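Local coordinates for Thiol:disulfide interchange protein (Proteus mirabilis, PDB 4OD7) that probably acts as a periplasmic thioredoxin-fold oxidoreductase of the DsbA type, introducing disulfide bonds into other proteins by dithiol exchange, at residues A92-K95 / G96-T100; H34-Q37 / F38-Y42; R75-A78 / V79-L83. The protein carries 1 engineered substitution. All coordinates share one frame; numbering follows the deposited sequence.

Contact 1: A92-K95 / G96-T100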
ATOM      1  N   ALA A  92     -10.750   0.323  -9.277  1.00 22.51           N
ATOM      2  CA  ALA A  92     -11.474   1.499  -9.839  1.00 23.37           C
ATOM      3  C   ALA A  92     -10.804   2.842  -9.519  1.00 17.59           C
ATOM      4  O   ALA A  92     -10.864   3.794 -10.311  1.00 17.49           O
ATOM      5  CB  ALA A  92     -12.962   1.530  -9.334  1.00 19.30           C
ATOM      6  N   LEU A  93     -10.156   2.908  -8.367  1.00 17.16           N
ATOM      7  CA  LEU A  93      -9.492   4.110  -7.953  1.00 14.44           C
ATOM      8  C   LEU A  93      -8.208   4.261  -8.737  1.00 13.10           C
ATOM      9  O   LEU A  93      -7.886   5.337  -9.186  1.00 15.43           O
ATOM     10  CB  LEU A  93      -9.216   4.057  -6.471  1.00 11.37           C
ATOM     11  CG  LEU A  93     -10.449   4.181  -5.557  1.00 11.89           C
ATOM     12  CD1 LEU A  93     -10.007   3.895  -4.185  1.00 13.86           C
ATOM     13  CD2 LEU A  93     -11.150   5.522  -5.607  1.00 13.80           C
ATOM     14  N   PHE A  94      -7.472   3.181  -8.893  1.00 12.07           N
ATOM     15  CA  PHE A  94      -6.295   3.233  -9.770  1.00 18.74           C
ATOM     16  C   PHE A  94      -6.709   3.633 -11.189  1.00 18.06           C
ATOM     17  O   PHE A  94      -6.140   4.520 -11.777  1.00 17.92           O
ATOM     18  CB  PHE A  94      -5.570   1.883  -9.837  1.00 17.83           C
ATOM     19  CG  PHE A  94      -4.557   1.669  -8.760  1.00 15.63           C
ATOM     20  CD1 PHE A  94      -3.440   2.459  -8.662  1.00 16.46           C
ATOM     21  CD2 PHE A  94      -4.718   0.636  -7.855  1.00 17.84           C
ATOM     22  CE1 PHE A  94      -2.502   2.233  -7.652  1.00 16.20           C
ATOM     23  CE2 PHE A  94      -3.786   0.405  -6.852  1.00 18.55           C
ATOM     24  CZ  PHE A  94      -2.676   1.204  -6.754  1.00 12.39           C
ATOM     25  N   LYS A  95      -7.740   2.990 -11.701  1.00 15.58           N
ATOM     26  CA  LYS A  95      -8.218   3.266 -13.044  1.00 19.08           C
ATOM     27  C   LYS A  95      -8.643   4.720 -13.209  1.00 17.39           C
ATOM     28  O   LYS A  95      -8.256   5.378 -14.172  1.00 19.63           O
ATOM     29  CB  LYS A  95      -9.355   2.311 -13.397  1.00 23.20           C
ATOM     30  CG  LYS A  95      -9.999   2.620 -14.698  1.00 27.10           C
ATOM     31  CD  LYS A  95     -11.199   1.783 -14.990  1.00 31.42           C
ATOM     32  CE  LYS A  95     -11.913   2.409 -16.179  1.00 35.47           C
ATOM     33  NZ  LYS A  95     -11.031   2.560 -17.357  1.00 38.47           N
ATOM     34  N   GLY A  96      -9.420   5.226 -12.264  1.00 14.74           N
ATOM     35  CA  GLY A  96      -9.936   6.561 -12.385  1.00 17.18           C
ATOM     36  C   GLY A  96      -8.851   7.589 -12.276  1.00 14.58           C
ATOM     37  O   GLY A  96      -8.936   8.622 -12.866  1.00 21.77           O
ATOM     38  N   ILE A  97      -7.799   7.298 -11.551  1.00 15.81           N
ATOM     39  CA  ILE A  97      -6.685   8.219 -11.491  1.00 17.05           C
ATOM     40  C   ILE A  97      -5.814   8.072 -12.750  1.00 15.95           C
ATOM     41  O   ILE A  97      -5.536   9.037 -13.417  1.00 20.39           O
ATOM     42  CB  ILE A  97      -5.791   7.988 -10.254  1.00 15.55           C
ATOM     43  CG1 ILE A  97      -6.564   8.218  -8.957  1.00 19.11           C
ATOM     44  CG2 ILE A  97      -4.542   8.877 -10.338  1.00 14.59           C
ATOM     45  CD1 ILE A  97      -6.921   9.651  -8.691  1.00 19.54           C
ATOM     46  N   GLN A  98      -5.407   6.864 -13.061  1.00 14.19           N
ATOM     47  CA  GLN A  98      -4.356   6.685 -14.023  1.00 17.09           C
ATOM     48  C   GLN A  98      -4.740   6.328 -15.427  1.00 21.45           C
ATOM     49  O   GLN A  98      -3.984   6.601 -16.350  1.00 24.50           O
ATOM     50  CB  GLN A  98      -3.409   5.625 -13.494  1.00 16.66           C
ATOM     51  CG  GLN A  98      -2.779   6.117 -12.281  1.00 17.95           C
ATOM     52  CD  GLN A  98      -1.611   5.360 -11.903  1.00 16.64           C
ATOM     53  OE1 GLN A  98      -0.778   5.049 -12.751  1.00 17.61           O
ATOM     54  NE2 GLN A  98      -1.532   4.998 -10.612  1.00 15.99           N
ATOM     55  N   GLU A  99      -5.900   5.732 -15.605  1.00 22.46           N
ATOM     56  CA  GLU A  99      -6.301   5.187 -16.891  1.00 20.51           C
ATOM     57  C   GLU A  99      -7.208   6.163 -17.617  1.00 22.98           C
ATOM     58  O   GLU A  99      -7.037   6.407 -18.798  1.00 25.88           O
ATOM     59  CB  GLU A  99      -7.020   3.880 -16.704  1.00 19.83           C
ATOM     60  CG  GLU A  99      -7.363   3.223 -18.004  1.00 25.32           C
ATOM     61  CD  GLU A  99      -7.930   1.855 -17.802  1.00 26.14           C
ATOM     62  OE1 GLU A  99      -7.591   1.217 -16.795  1.00 30.43           O
ATOM     63  OE2 GLU A  99      -8.774   1.443 -18.618  1.00 30.00           O
ATOM     64  N   THR A 100      -8.266   6.586 -16.950  1.00 21.25           N
ATOM     65  CA  THR A 100      -9.242   7.461 -17.565  1.00 20.03           C
ATOM     66  C   THR A 100      -9.089   8.885 -17.070  1.00 22.53           C
ATOM     67  O   THR A 100      -9.528   9.794 -17.731  1.00 29.40           O
ATOM     68  CB  THR A 100     -10.695   6.963 -17.298  1.00 25.80           C
ATOM     69  OG1 THR A 100     -10.908   6.781 -15.898  1.00 22.94           O
ATOM     70  CG2 THR A 100     -10.917   5.623 -17.935  1.00 29.80           C
TER

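Contact 2: H34-Q37 / F38-Y42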
ATOM      1  N   HIS A  34       4.176   3.017 -10.573  1.00 13.07           N
ATOM      2  CA  HIS A  34       4.842   1.868  -9.992  1.00 13.65           C
ATOM      3  C   HIS A  34       3.933   1.106  -8.997  1.00 13.13           C
ATOM      4  O   HIS A  34       3.992  -0.091  -8.904  1.00 14.96           O
ATOM      5  CB  HIS A  34       6.125   2.304  -9.305  1.00 17.82           C
ATOM      6  CG  HIS A  34       7.256   2.608 -10.252  1.00 16.25           C
ATOM      7  ND1 HIS A  34       7.531   3.886 -10.666  1.00 18.94           N
ATOM      8  CD2 HIS A  34       8.175   1.823 -10.851  1.00 15.70           C
ATOM      9  CE1 HIS A  34       8.572   3.872 -11.476  1.00 15.93           C
ATOM     10  NE2 HIS A  34       8.969   2.629 -11.619  1.00 17.70           N
ATOM     11  N   CYS A  35       3.114   1.785  -8.228  1.00 15.18           N
ATOM     12  CA  CYS A  35       2.221   1.065  -7.339  1.00 15.01           C
ATOM     13  C   CYS A  35       1.196   0.248  -8.101  1.00 14.79           C
ATOM     14  O   CYS A  35       0.935  -0.898  -7.763  1.00 14.68           O
ATOM     15  CB  CYS A  35       1.528   2.071  -6.462  1.00 15.00           C
ATOM     16  SG  CYS A  35       2.569   2.657  -5.212  1.00 16.36           S
ATOM     17  N   TYR A  36       0.690   0.805  -9.188  1.00 12.13           N
ATOM     18  CA  TYR A  36      -0.250   0.077 -10.008  1.00 13.66           C
ATOM     19  C   TYR A  36       0.396  -1.143 -10.596  1.00 14.54           C
ATOM     20  O   TYR A  36      -0.086  -2.270 -10.527  1.00 14.20           O
ATOM     21  CB  TYR A  36      -0.785   0.968 -11.133  1.00 15.59           C
ATOM     22  CG  TYR A  36      -1.798   0.271 -12.001  1.00 17.87           C
ATOM     23  CD1 TYR A  36      -3.042  -0.094 -11.515  1.00 20.88           C
ATOM     24  CD2 TYR A  36      -1.482  -0.072 -13.293  1.00 19.50           C
ATOM     25  CE1 TYR A  36      -3.936  -0.754 -12.298  1.00 19.80           C
ATOM     26  CE2 TYR A  36      -2.371  -0.713 -14.091  1.00 20.68           C
ATOM     27  CZ  TYR A  36      -3.594  -1.051 -13.596  1.00 24.64           C
ATOM     28  OH  TYR A  36      -4.457  -1.716 -14.432  1.00 30.29           O
ATOM     29  N   GLN A  37       1.534  -0.898 -11.194  1.00 14.46           N
ATOM     30  CA  GLN A  37       2.305  -1.985 -11.723  1.00 16.88           C
ATOM     31  C   GLN A  37       2.593  -3.124 -10.662  1.00 15.35           C
ATOM     32  O   GLN A  37       2.417  -4.278 -10.929  1.00 16.63           O
ATOM     33  CB  GLN A  37       3.595  -1.406 -12.198  1.00 19.85           C
ATOM     34  CG  GLN A  37       3.846  -1.135 -13.633  1.00 25.04           C
ATOM     35  CD  GLN A  37       4.003  -2.406 -14.383  1.00 19.38           C
ATOM     36  OE1 GLN A  37       4.243  -3.460 -13.844  1.00 21.57           O
ATOM     37  NE2 GLN A  37       3.864  -2.311 -15.611  1.00 23.48           N
ATOM     38  N   PHE A  38       3.026  -2.746  -9.466  1.00 14.72           N
ATOM     39  CA  PHE A  38       3.433  -3.654  -8.376  1.00 16.61           C
ATOM     40  C   PHE A  38       2.242  -4.486  -7.850  1.00 17.26           C
ATOM     41  O   PHE A  38       2.336  -5.697  -7.663  1.00 21.28           O
ATOM     42  CB  PHE A  38       4.022  -2.846  -7.224  1.00 18.93           C
ATOM     43  CG  PHE A  38       4.879  -3.649  -6.243  1.00 19.86           C
ATOM     44  CD1 PHE A  38       6.229  -3.905  -6.474  1.00 21.87           C
ATOM     45  CD2 PHE A  38       4.330  -4.122  -5.084  1.00 22.65           C
ATOM     46  CE1 PHE A  38       6.976  -4.582  -5.578  1.00 22.14           C
ATOM     47  CE2 PHE A  38       5.104  -4.812  -4.141  1.00 21.03           C
ATOM     48  CZ  PHE A  38       6.401  -5.043  -4.393  1.00 24.41           C
ATOM     49  N   SER A  39       1.120  -3.818  -7.578  1.00 18.39           N
ATOM     50  CA  SER A  39       0.032  -4.492  -6.904  1.00 18.64           C
ATOM     51  C   SER A  39      -1.078  -4.961  -7.853  1.00 22.48           C
ATOM     52  O   SER A  39      -1.634  -6.027  -7.627  1.00 29.56           O
ATOM     53  CB  SER A  39      -0.550  -3.560  -5.859  1.00 19.45           C
ATOM     54  OG  SER A  39      -1.209  -2.474  -6.457  1.00 22.77           O
ATOM     55  N   GLU A  40      -1.408  -4.226  -8.910  1.00 19.23           N
ATOM     56  CA  GLU A  40      -2.554  -4.587  -9.752  1.00 18.33           C
ATOM     57  C   GLU A  40      -2.194  -5.470 -10.912  1.00 22.11           C
ATOM     58  O   GLU A  40      -3.001  -6.291 -11.333  1.00 25.35           O
ATOM     59  CB  GLU A  40      -3.288  -3.352 -10.269  1.00 17.55           C
ATOM     60  CG  GLU A  40      -3.963  -2.458  -9.246  1.00 19.34           C
ATOM     61  CD  GLU A  40      -5.143  -3.150  -8.643  1.00 20.12           C
ATOM     62  OE1 GLU A  40      -6.017  -3.472  -9.458  1.00 24.69           O
ATOM     63  OE2 GLU A  40      -5.280  -3.327  -7.419  1.00 25.80           O
ATOM     64  N   VAL A  41      -0.979  -5.318 -11.432  1.00 24.00           N
ATOM     65  CA  VAL A  41      -0.505  -6.128 -12.579  1.00 23.52           C
ATOM     66  C   VAL A  41       0.305  -7.335 -12.088  1.00 24.22           C
ATOM     67  O   VAL A  41      -0.051  -8.475 -12.364  1.00 25.58           O
ATOM     68  CB  VAL A  41       0.366  -5.275 -13.584  1.00 18.70           C
ATOM     69  CG1 VAL A  41       0.815  -6.133 -14.766  1.00 21.59           C
ATOM     70  CG2 VAL A  41      -0.394  -4.014 -14.070  1.00 18.07           C
ATOM     71  N   TYR A  42       1.398  -7.082 -11.388  1.00 20.37           N
ATOM     72  CA  TYR A  42       2.275  -8.142 -10.918  1.00 22.31           C
ATOM     73  C   TYR A  42       1.728  -8.830  -9.667  1.00 22.96           C
ATOM     74  O   TYR A  42       2.106  -9.962  -9.385  1.00 23.46           O
ATOM     75  CB  TYR A  42       3.680  -7.606 -10.602  1.00 20.53           C
ATOM     76  CG  TYR A  42       4.499  -7.120 -11.787  1.00 21.23           C
ATOM     77  CD1 TYR A  42       4.223  -7.517 -13.086  1.00 19.87           C
ATOM     78  CD2 TYR A  42       5.610  -6.305 -11.582  1.00 22.66           C
ATOM     79  CE1 TYR A  42       4.993  -7.082 -14.140  1.00 20.14           C
ATOM     80  CE2 TYR A  42       6.391  -5.867 -12.636  1.00 21.51           C
ATOM     81  CZ  TYR A  42       6.092  -6.259 -13.911  1.00 20.49           C
ATOM     82  OH  TYR A  42       6.893  -5.828 -14.956  1.00 21.02           O
TER

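Contact 3: R75-A78 / V79-L83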
ATOM      1  N   ARG A  75      -7.792   9.571   2.474  1.00 14.98           N
ATOM      2  CA  ARG A  75      -9.081   9.420   3.169  1.00 15.47           C
ATOM      3  C   ARG A  75      -9.978   8.382   2.465  1.00 13.60           C
ATOM      4  O   ARG A  75     -10.586   7.577   3.126  1.00 13.63           O
ATOM      5  CB  ARG A  75      -9.797  10.756   3.284  1.00 15.56           C
ATOM      6  CG  ARG A  75     -11.131  10.685   4.069  1.00 13.56           C
ATOM      7  CD  ARG A  75     -11.574  12.111   4.429  1.00 17.68           C
ATOM      8  NE  ARG A  75     -10.713  12.736   5.439  1.00 15.58           N
ATOM      9  CZ  ARG A  75     -10.831  12.583   6.742  1.00 14.86           C
ATOM     10  NH1 ARG A  75     -11.798  11.844   7.267  1.00 15.27           N
ATOM     11  NH2 ARG A  75      -9.977  13.192   7.531  1.00 19.18           N
ATOM     12  N   ALA A  76      -9.999   8.383   1.129  1.00 13.51           N
ATOM     13  CA  ALA A  76     -10.700   7.377   0.330  1.00 13.02           C
ATOM     14  C   ALA A  76     -10.244   5.983   0.722  1.00 13.03           C
ATOM     15  O   ALA A  76     -11.038   5.068   0.850  1.00 11.18           O
ATOM     16  CB  ALA A  76     -10.440   7.601  -1.157  1.00 11.76           C
ATOM     17  N   TRP A  77      -8.947   5.812   0.876  1.00 12.52           N
ATOM     18  CA  TRP A  77      -8.443   4.504   1.197  1.00 12.87           C
ATOM     19  C   TRP A  77      -8.890   4.120   2.619  1.00 12.33           C
ATOM     20  O   TRP A  77      -9.232   2.978   2.866  1.00 13.26           O
ATOM     21  CB  TRP A  77      -6.930   4.449   1.084  1.00 13.84           C
ATOM     22  CG  TRP A  77      -6.355   3.061   1.353  1.00 10.74           C
ATOM     23  CD1 TRP A  77      -5.464   2.733   2.296  1.00 12.20           C
ATOM     24  CD2 TRP A  77      -6.666   1.847   0.658  1.00 11.62           C
ATOM     25  NE1 TRP A  77      -5.175   1.410   2.238  1.00 14.46           N
ATOM     26  CE2 TRP A  77      -5.898   0.836   1.234  1.00 14.56           C
ATOM     27  CE3 TRP A  77      -7.502   1.526  -0.411  1.00 13.87           C
ATOM     28  CZ2 TRP A  77      -5.943  -0.488   0.788  1.00 15.55           C
ATOM     29  CZ3 TRP A  77      -7.532   0.201  -0.864  1.00 17.60           C
ATOM     30  CH2 TRP A  77      -6.772  -0.776  -0.261  1.00 16.70           C
ATOM     31  N   ALA A  78      -8.869   5.081   3.538  1.00 12.84           N
ATOM     32  CA  ALA A  78      -9.424   4.867   4.888  1.00 13.02           C
ATOM     33  C   ALA A  78     -10.916   4.437   4.824  1.00 10.50           C
ATOM     34  O   ALA A  78     -11.352   3.669   5.628  1.00 11.04           O
ATOM     35  CB  ALA A  78      -9.257   6.102   5.747  1.00 13.83           C
ATOM     36  N   VAL A  79     -11.706   5.068   3.955  1.00 14.26           N
ATOM     37  CA  VAL A  79     -13.105   4.679   3.767  1.00 13.79           C
ATOM     38  C   VAL A  79     -13.176   3.236   3.263  1.00 14.51           C
ATOM     39  O   VAL A  79     -14.027   2.464   3.692  1.00 15.90           O
ATOM     40  CB  VAL A  79     -13.831   5.641   2.813  1.00 12.30           C
ATOM     41  CG1 VAL A  79     -15.231   5.111   2.463  1.00 11.58           C
ATOM     42  CG2 VAL A  79     -13.927   7.014   3.454  1.00 13.90           C
ATOM     43  N   ALA A  80     -12.297   2.892   2.321  1.00 14.67           N
ATOM     44  CA  ALA A  80     -12.298   1.561   1.747  1.00 15.97           C
ATOM     45  C   ALA A  80     -12.040   0.512   2.824  1.00 16.34           C
ATOM     46  O   ALA A  80     -12.653  -0.565   2.805  1.00 18.46           O
ATOM     47  CB  ALA A  80     -11.273   1.463   0.660  1.00 14.94           C
ATOM     48  N   ILE A  81     -11.091   0.817   3.715  1.00 15.61           N
ATOM     49  CA  ILE A  81     -10.753  -0.031   4.857  1.00 12.73           C
ATOM     50  C   ILE A  81     -11.939  -0.121   5.791  1.00 12.97           C
ATOM     51  O   ILE A  81     -12.290  -1.213   6.221  1.00 16.33           O
ATOM     52  CB  ILE A  81      -9.533   0.460   5.609  1.00 12.91           C
ATOM     53  CG1 ILE A  81      -8.303   0.365   4.683  1.00 12.46           C
ATOM     54  CG2 ILE A  81      -9.316  -0.347   6.893  1.00 14.83           C
ATOM     55  CD1 ILE A  81      -7.141   1.097   5.195  1.00 11.57           C
ATOM     56  N   ALA A  82     -12.521   1.024   6.135  1.00 11.65           N
ATOM     57  CA  ALA A  82     -13.628   1.048   7.070  1.00 13.32           C
ATOM     58  C   ALA A  82     -14.841   0.248   6.571  1.00 16.81           C
ATOM     59  O   ALA A  82     -15.565  -0.374   7.384  1.00 16.97           O
ATOM     60  CB  ALA A  82     -14.036   2.498   7.394  1.00 15.15           C
ATOM     61  N   LEU A  83     -15.105   0.314   5.261  1.00 18.55           N
ATOM     62  CA  LEU A  83     -16.255  -0.383   4.680  1.00 17.06           C
ATOM     63  C   LEU A  83     -15.861  -1.793   4.294  1.00 17.14           C
ATOM     64  O   LEU A  83     -16.722  -2.584   3.954  1.00 20.28           O
ATOM     65  CB  LEU A  83     -16.803   0.376   3.467  1.00 17.05           C
ATOM     66  CG  LEU A  83     -17.351   1.759   3.841  1.00 16.61           C
ATOM     67  CD1 LEU A  83     -17.956   2.469   2.694  1.00 16.14           C
ATOM     68  CD2 LEU A  83     -18.307   1.716   5.036  1.00 18.64           C
TER

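Contact 1: A92-K95 / G96-T100
Lys-95 and Glu-99 find each other because both send CG away from the backbone N, with chi1 at 174° and -176°; the lysine then runs out straight and bends only at its last torsion, which swings NZ over to the carboxylate. This is the familiar i to i+4 salt bridge of an alpha helix, here on the last turn of helix 86-99 in the helical part that DsbA proteins insert into the thioredoxin fold. NZ lies 2.8 Å from OE2 of Glu-99, although as a hydrogen bond the pair is weak. The two chains cross obliquely, and CG of Lys-95 passes 3.5 Å from the other carboxylate oxygen, OE1 of Glu-99. With both residues exposed, solvent probably competes for these charges.

The inward side works differently. Phe-94 and Gln-98 run alongside each other in the same direction, the amide turned 67° from the ring, and NE2 of Gln-98 meets the ring at its edge, in plane, 3.7 Å from CD1 of Phe-94. NE2 is held there by the backbone oxygens of Phe-30 and the engineered Ser-32, so the end of this helix is tied to the active-site loop. Phe-30 also meets the Phe-94 ring edge-to-face.

Along the backbone, N of Gln-98 bonds to O of Phe-94 at 2.8 Å in the regular alpha pattern. One residue later the helix widens into a pi-type turn, and a single oxygen serves two donors: N of Glu-99 reaches O of Lys-95 at 2.8 Å, while N of Thr-100 reaches that same O of Lys-95 at 3.0 Å, from the opposite face of the carbonyl plane.

Contact 2: H34-Q37 / F38-Y42
Tyr-36 and Glu-40, one turn apart on helix 33-41, run nearly perpendicular to each other, yet the carboxylate plane of the glutamate lies only 24° from that of the ring. The contact is made by methylenes: CB of Glu-40 lies 3.4 Å from CE1 of Tyr-36, and CG of Glu-40 is about as near CD1 and CE1, coming at the ring obliquely. Val-41 likewise lies across the tyrosine, its CG2 3.8 Å from CE2 of Tyr-36. Gln-37 folds back at chi2 (-71°) to bring OE1 over one face of the Tyr-42 ring, 3.4 Å from CE2 of Tyr-42 and offset toward the rim, with the amide 65° from the ring plane.

This is the active-site helix of the thioredoxin fold, carrying Cys-35 of the redox pair whose other member is the engineered Ser-32. Ser-39 grips O of Cys-35 twice, through N at 2.9 Å and through OG at 3.0 Å, from opposite faces of the carbonyl plane.

An amide oxygen over an aromatic face probably gains little electrostatically; Gln-37 and Tyr-42 each pack against apolar side-chain atoms of the bound peptide, consistent with a surface that combines apolar packing here with the hydrogen bond from His-34 N to an acidic side chain.

Contact 3: R75-A78 / V79-L83
Ile-81 climbs against Trp-77, one turn back on helix 70-83, and its carbons meet first backbone oxygens and then the indole. CB stands 3.7 Å from O of Ala-78 and equally near O of Trp-77. With chi1 at -65°, CG1 leans back over the preceding turn and comes within 3.3 Å of O of Trp-77, the same oxygen that accepts the backbone bond from Ile-81 N. CG1 also lies above one face of the indole, toward its rim. The chain then runs on extended, and the tip, CD1, arrives over the five-membered ring, 3.9 Å from the centroid of that Trp-77 ring and 30° off its normal: a CH-pi contact, with CD1 of Ile-81 3.6 Å from NE1 of Trp-77.

This helix belongs to the helical insertion of the DsbA fold, and its tryptophan reaches back to the thioredoxin sheet. NE1 is hydrogen-bonded to the backbone O of Arg-60 on strand 58-62, which should help to set the rotation of the indole, while Phe-28 of strand 24-28 meets it edge-to-face. On the six-membered ring, CE3 of Trp-77 touches CB of Ala-80 at 3.9 Å, a methyl that also packs on Phe-113 of helix 106-115.

Contacts 1 and 2 form a neighbouring pair, their centres about 13 Å apart: the Phe-94 ring of helix 86-99 packs on Tyr-36, Ser-39 and Glu-40 of helix 33-41, joining this inserted helix to the active-site helix. Contact 3 touches neither, its centre about 17 Å from that of contact 1 and about 20 Å from that of contact 2, though helix 70-83 directly precedes helix 86-99. The chemistry follows the burial. Contact 3, the buried one, is apolar apart from its regular alpha bonds; the two partly buried contacts bring in polar and charged side chains, such as the exposed Lys-95 and Glu-99, and each include a pi-type turn, and contact 2 meets the bound peptide.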